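Local structure of 2-aminomuconic 6-semialdehyde dehydrogenase (Pseudomonas sp., 7BZV) at residues D265-F268 / E269-L272; F400-E403 / S404-I407. The protein oxidises 2-aminomuconic 6-semialdehyde with NAD+ as cofactor, a step in the meta-cleavage breakdown of 2-aminophenol, and works as a tetramer. All coordinates share one frame; numbering follows the deposited sequence.

Contact 1: residues D265-F268 / E269-L272; sequences DCDF and EKML
The ring of Phe-268 has the methyl end of Met-271 over one face. Met-271 CE sits 3.8 Å from the centroid of the Phe-268 ring, a CH-pi contact offset toward the CD1-CE1 side. The thioether chain folds at chi2 (-81°) and chi3 (-61°), which turns CE back over the ring. Glu-269 OE2 lies near the ring plane at its edge, 3.9 Å from Phe-268 CD2, though this side chain is poorly ordered and its position is uncertain. Leu-272 comes in obliquely, its CD1 3.6 Å from Phe-268 CE2. Arg-302 adds a cation-pi contact to the same ring. Asp-267 is the N-cap of helix 268-280, which follows strand 258-262 in the aldehyde dehydrogenase fold. Its OD1 accepts from Lys-270 N at 3.2 Å, a nearly straight bond (171°) that arrives from above the carboxylate plane. Water 1 donates to this OD1 and accepts from Glu-269 N. The aliphatic chain of Lys-270 lies against the same carboxylate, with CD 3.5 Å from Asp-267 OD2. An alanine at Asp-267 would lose the cap and is likely to leave Lys-270 N without its acceptor and water 1 less firmly held. One residue before the cap, Cys-266 SG rests 3.9 Å from Met-271 CB.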
loop_
_atom_site.group_PDB
_atom_site.type_symbol
_atom_site.label_atom_id
_atom_site.label_comp_id
_atom_site.label_asym_id
_atom_site.label_seq_id
_atom_site.Cartn_x
_atom_site.Cartn_y
_atom_site.Cartn_z
ATOM N N ASP B 265 1.233 4.892 37.337
ATOM C CA ASP B 265 2.176 3.815 37.026
ATOM C C ASP B 265 3.234 4.240 36.009
ATOM O O ASP B 265 3.980 3.388 35.510
ATOM C CB ASP B 265 1.446 2.558 36.535
ATOM C CG ASP B 265 0.734 2.761 35.211
ATOM O OD1 ASP B 265 1.014 3.756 34.520
ATOM O OD2 ASP B 265 -0.120 1.934 34.845
ATOM N N CYS B 266 3.346 5.533 35.707
ATOM C CA CYS B 266 4.337 5.948 34.719
ATOM C C CYS B 266 5.749 5.744 35.250
ATOM O O CYS B 266 5.982 5.588 36.449
ATOM C CB CYS B 266 4.132 7.410 34.303
ATOM S SG CYS B 266 4.591 8.649 35.514
ATOM N N ASP B 267 6.700 5.691 34.317
ATOM C CA ASP B 267 8.107 5.824 34.674
ATOM C C ASP B 267 8.342 7.284 35.036
ATOM O O ASP B 267 8.451 8.149 34.162
ATOM C CB ASP B 267 8.988 5.364 33.515
ATOM C CG ASP B 267 10.459 5.411 33.869
ATOM O OD1 ASP B 267 10.907 6.386 34.521
ATOM O OD2 ASP B 267 11.169 4.463 33.514
ATOM N N PHE B 268 8.411 7.571 36.338
ATOM C CA PHE B 268 8.288 8.955 36.793
ATOM C C PHE B 268 9.444 9.813 36.295
ATOM O O PHE B 268 9.246 10.953 35.852
ATOM C CB PHE B 268 8.194 8.964 38.321
ATOM C CG PHE B 268 7.765 10.274 38.905
ATOM C CD1 PHE B 268 6.432 10.572 39.078
ATOM C CD2 PHE B 268 8.715 11.196 39.302
ATOM C CE1 PHE B 268 6.056 11.787 39.649
ATOM C CE2 PHE B 268 8.356 12.393 39.859
ATOM C CZ PHE B 268 7.026 12.689 40.030
ATOM N N GLU B 269 10.659 9.285 36.337
ATOM C CA GLU B 269 11.801 10.093 35.926
ATOM C C GLU B 269 11.766 10.371 34.433
ATOM O O GLU B 269 12.062 11.494 34.011
ATOM C CB GLU B 269 13.130 9.417 36.321
ATOM C CG GLU B 269 13.443 9.486 37.827
ATOM C CD GLU B 269 13.143 10.857 38.463
ATOM O OE1 GLU B 269 13.481 11.901 37.862
ATOM O OE2 GLU B 269 12.561 10.898 39.571
ATOM N N LYS B 270 11.386 9.385 33.610
ATOM C CA LYS B 270 11.302 9.665 32.170
ATOM C C LYS B 270 10.196 10.670 31.874
ATOM O O LYS B 270 10.326 11.521 30.975
ATOM C CB LYS B 270 11.065 8.383 31.375
ATOM C CG LYS B 270 12.204 7.396 31.406
ATOM C CD LYS B 270 11.827 6.192 30.487
ATOM C CE LYS B 270 12.880 5.109 30.503
ATOM N NZ LYS B 270 14.150 5.712 30.096
ATOM N N MET B 271 9.084 10.545 32.593
ATOM C CA MET B 271 7.951 11.440 32.423
ATOM C C MET B 271 8.338 12.864 32.757
ATOM O O MET B 271 8.029 13.789 31.997
ATOM C CB MET B 271 6.782 10.954 33.289
ATOM C CG MET B 271 5.594 11.897 33.362
ATOM S SD MET B 271 5.728 13.275 34.506
ATOM C CE MET B 271 5.912 12.427 36.064
ATOM N N LEU B 272 9.070 13.062 33.848
ATOM C CA LEU B 272 9.450 14.423 34.190
ATOM C C LEU B 272 10.344 15.024 33.114
ATOM O O LEU B 272 10.209 16.220 32.764
ATOM C CB LEU B 272 10.168 14.465 35.542
ATOM C CG LEU B 272 9.397 14.480 36.842
ATOM C CD1 LEU B 272 10.472 14.608 37.944
ATOM C CD2 LEU B 272 8.425 15.616 36.881
HETATM O O HOH W 1 11.319 6.701 37.709
#

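Contact 2: residues F400-E403 / S404-I407; sequences FDSE and SEVI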
loop_
_atom_site.group_PDB
_atom_site.type_symbol
_atom_site.label_atom_id
_atom_site.label_comp_id
_atom_site.label_asym_id
_atom_site.label_seq_id
_atom_site.Cartn_x
_atom_site.Cartn_y
_atom_site.Cartn_z
ATOM N N PHE B 400 -6.810 13.877 38.491
ATOM C CA PHE B 400 -7.919 13.050 38.013
ATOM C C PHE B 400 -7.908 11.712 38.738
ATOM O O PHE B 400 -6.900 11.312 39.339
ATOM C CB PHE B 400 -7.885 12.815 36.491
ATOM C CG PHE B 400 -6.849 11.843 36.022
ATOM C CD1 PHE B 400 -7.131 10.502 35.894
ATOM C CD2 PHE B 400 -5.602 12.286 35.659
ATOM C CE1 PHE B 400 -6.162 9.599 35.418
ATOM C CE2 PHE B 400 -4.669 11.418 35.209
ATOM C CZ PHE B 400 -4.944 10.066 35.076
ATOM N N ASP B 401 -9.054 11.021 38.689
ATOM C CA ASP B 401 -9.205 9.757 39.395
ATOM C C ASP B 401 -9.414 8.564 38.481
ATOM O O ASP B 401 -8.910 7.490 38.788
ATOM C CB ASP B 401 -10.355 9.841 40.402
ATOM C CG ASP B 401 -10.065 10.861 41.488
ATOM O OD1 ASP B 401 -9.109 10.631 42.234
ATOM O OD2 ASP B 401 -10.724 11.914 41.545
ATOM N N SER B 402 -10.068 8.716 37.343
ATOM C CA SER B 402 -10.335 7.550 36.524
ATOM C C SER B 402 -10.018 7.803 35.055
ATOM O O SER B 402 -9.953 8.936 34.570
ATOM C CB SER B 402 -11.789 7.098 36.705
ATOM O OG SER B 402 -12.612 7.841 35.838
ATOM N N GLU B 403 -9.785 6.686 34.375
ATOM C CA GLU B 403 -9.475 6.683 32.956
ATOM C C GLU B 403 -10.623 7.252 32.130
ATOM O O GLU B 403 -10.401 8.090 31.260
ATOM C CB GLU B 403 -9.134 5.248 32.541
ATOM C CG GLU B 403 -8.822 5.058 31.067
ATOM C CD GLU B 403 -8.390 3.624 30.724
ATOM O OE1 GLU B 403 -7.567 3.028 31.460
ATOM O OE2 GLU B 403 -8.869 3.110 29.689
ATOM N N SER B 404 -11.857 6.812 32.387
ATOM C CA SER B 404 -12.998 7.371 31.661
ATOM C C SER B 404 -13.093 8.871 31.877
ATOM O O SER B 404 -13.338 9.646 30.935
ATOM C CB SER B 404 -14.289 6.680 32.114
ATOM O OG SER B 404 -14.243 5.310 31.815
ATOM N N GLU B 405 -12.906 9.297 33.122
ATOM C CA GLU B 405 -12.936 10.717 33.449
ATOM C C GLU B 405 -11.884 11.478 32.663
ATOM O O GLU B 405 -12.155 12.547 32.114
ATOM C CB GLU B 405 -12.700 10.899 34.961
ATOM C CG GLU B 405 -12.575 12.340 35.428
ATOM C CD GLU B 405 -11.766 12.484 36.733
ATOM O OE1 GLU B 405 -11.499 11.468 37.416
ATOM O OE2 GLU B 405 -11.411 13.618 37.069
ATOM N N VAL B 406 -10.657 10.960 32.616
ATOM C CA VAL B 406 -9.602 11.811 32.078
ATOM C C VAL B 406 -9.701 11.863 30.551
ATOM O O VAL B 406 -9.362 12.882 29.939
ATOM C CB VAL B 406 -8.205 11.368 32.573
ATOM C CG1 VAL B 406 -7.763 10.103 31.906
ATOM C CG2 VAL B 406 -7.198 12.487 32.338
ATOM N N ILE B 407 -10.209 10.805 29.907
ATOM C CA ILE B 407 -10.433 10.876 28.458
ATOM C C ILE B 407 -11.438 11.982 28.149
ATOM O O ILE B 407 -11.214 12.834 27.276
ATOM C CB ILE B 407 -10.889 9.504 27.915
ATOM C CG1 ILE B 407 -9.743 8.504 28.024
ATOM C CG2 ILE B 407 -11.413 9.611 26.495
ATOM C CD1 ILE B 407 -10.149 7.065 28.033
HETATM O O HOH W 2 -11.499 13.719 39.747
HETATM O O HOH W 3 -13.478 9.902 38.102
#
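Glu-405 reaches back from the first turn of its helix to the chain that leads into it. CG stands opposite the backbone N (chi1 175°) and the rest of the chain is extended, which brings the carboxylate beside the backbone of Asp-401 and Ser-402. Glu-405 OE1 accepts from two backbone N-H groups, which come from the same face of its plane. Asp-401 N reaches this OE1 at 2.8 Å on the syn side, and Ser-402 N reaches it on the anti side at 3.1 Å, both tilted well out of the carboxylate plane. Water 3 also donates to OE1. Water 2 donates to both Glu-405 OE2 and Asp-401 OD2, and so lies between two like charges. Arg-409 pairs with Glu-405 and Arg-297 with Asp-401, which probably eases their repulsion.

Ser-402 answers in the other direction. Its OG accepts from Glu-405 N at 3.1 Å, with an N-H...O angle of 158°.

Val-406 lies over one face of the Phe-400 ring, the two side chains crossing at a slant. Val-406 CG2 stands 3.8 Å from the centroid of that ring, 15° off its normal, as a CH-pi contact. Glu-403 and Ile-407 lie side by side and point the same way, with Glu-403 CG 3.9 Å from Ile-407 CD1. The carboxylate of Glu-403 forms a salt bridge with Arg-431 of helix 426-435.

The reciprocal bonds of Ser-402 and Glu-405 make a capping box at the start of helix 403-411, where the short loop after strand 394-400 turns into the helix.

Along the chain, contact 1 comes first and closes before contact 2 opens. The two are in series, and neither nests in nor crosses the other. Each closes only a short local turn. Contact 1 leads from the loop after strand 258-262 into helix 268-280. Contact 2 leads from the end of strand 394-400 into helix 403-411. Both strands belong to the same seven-stranded mixed sheet, with strand 290-296 between them. The contact centres are 18 Å apart, and the nearest atoms are about 8 Å apart without touching. Helix 426-435 gives an indirect tie, because its Arg-428 forms a salt bridge with Asp-265 and a long, weak ion pair with Glu-403.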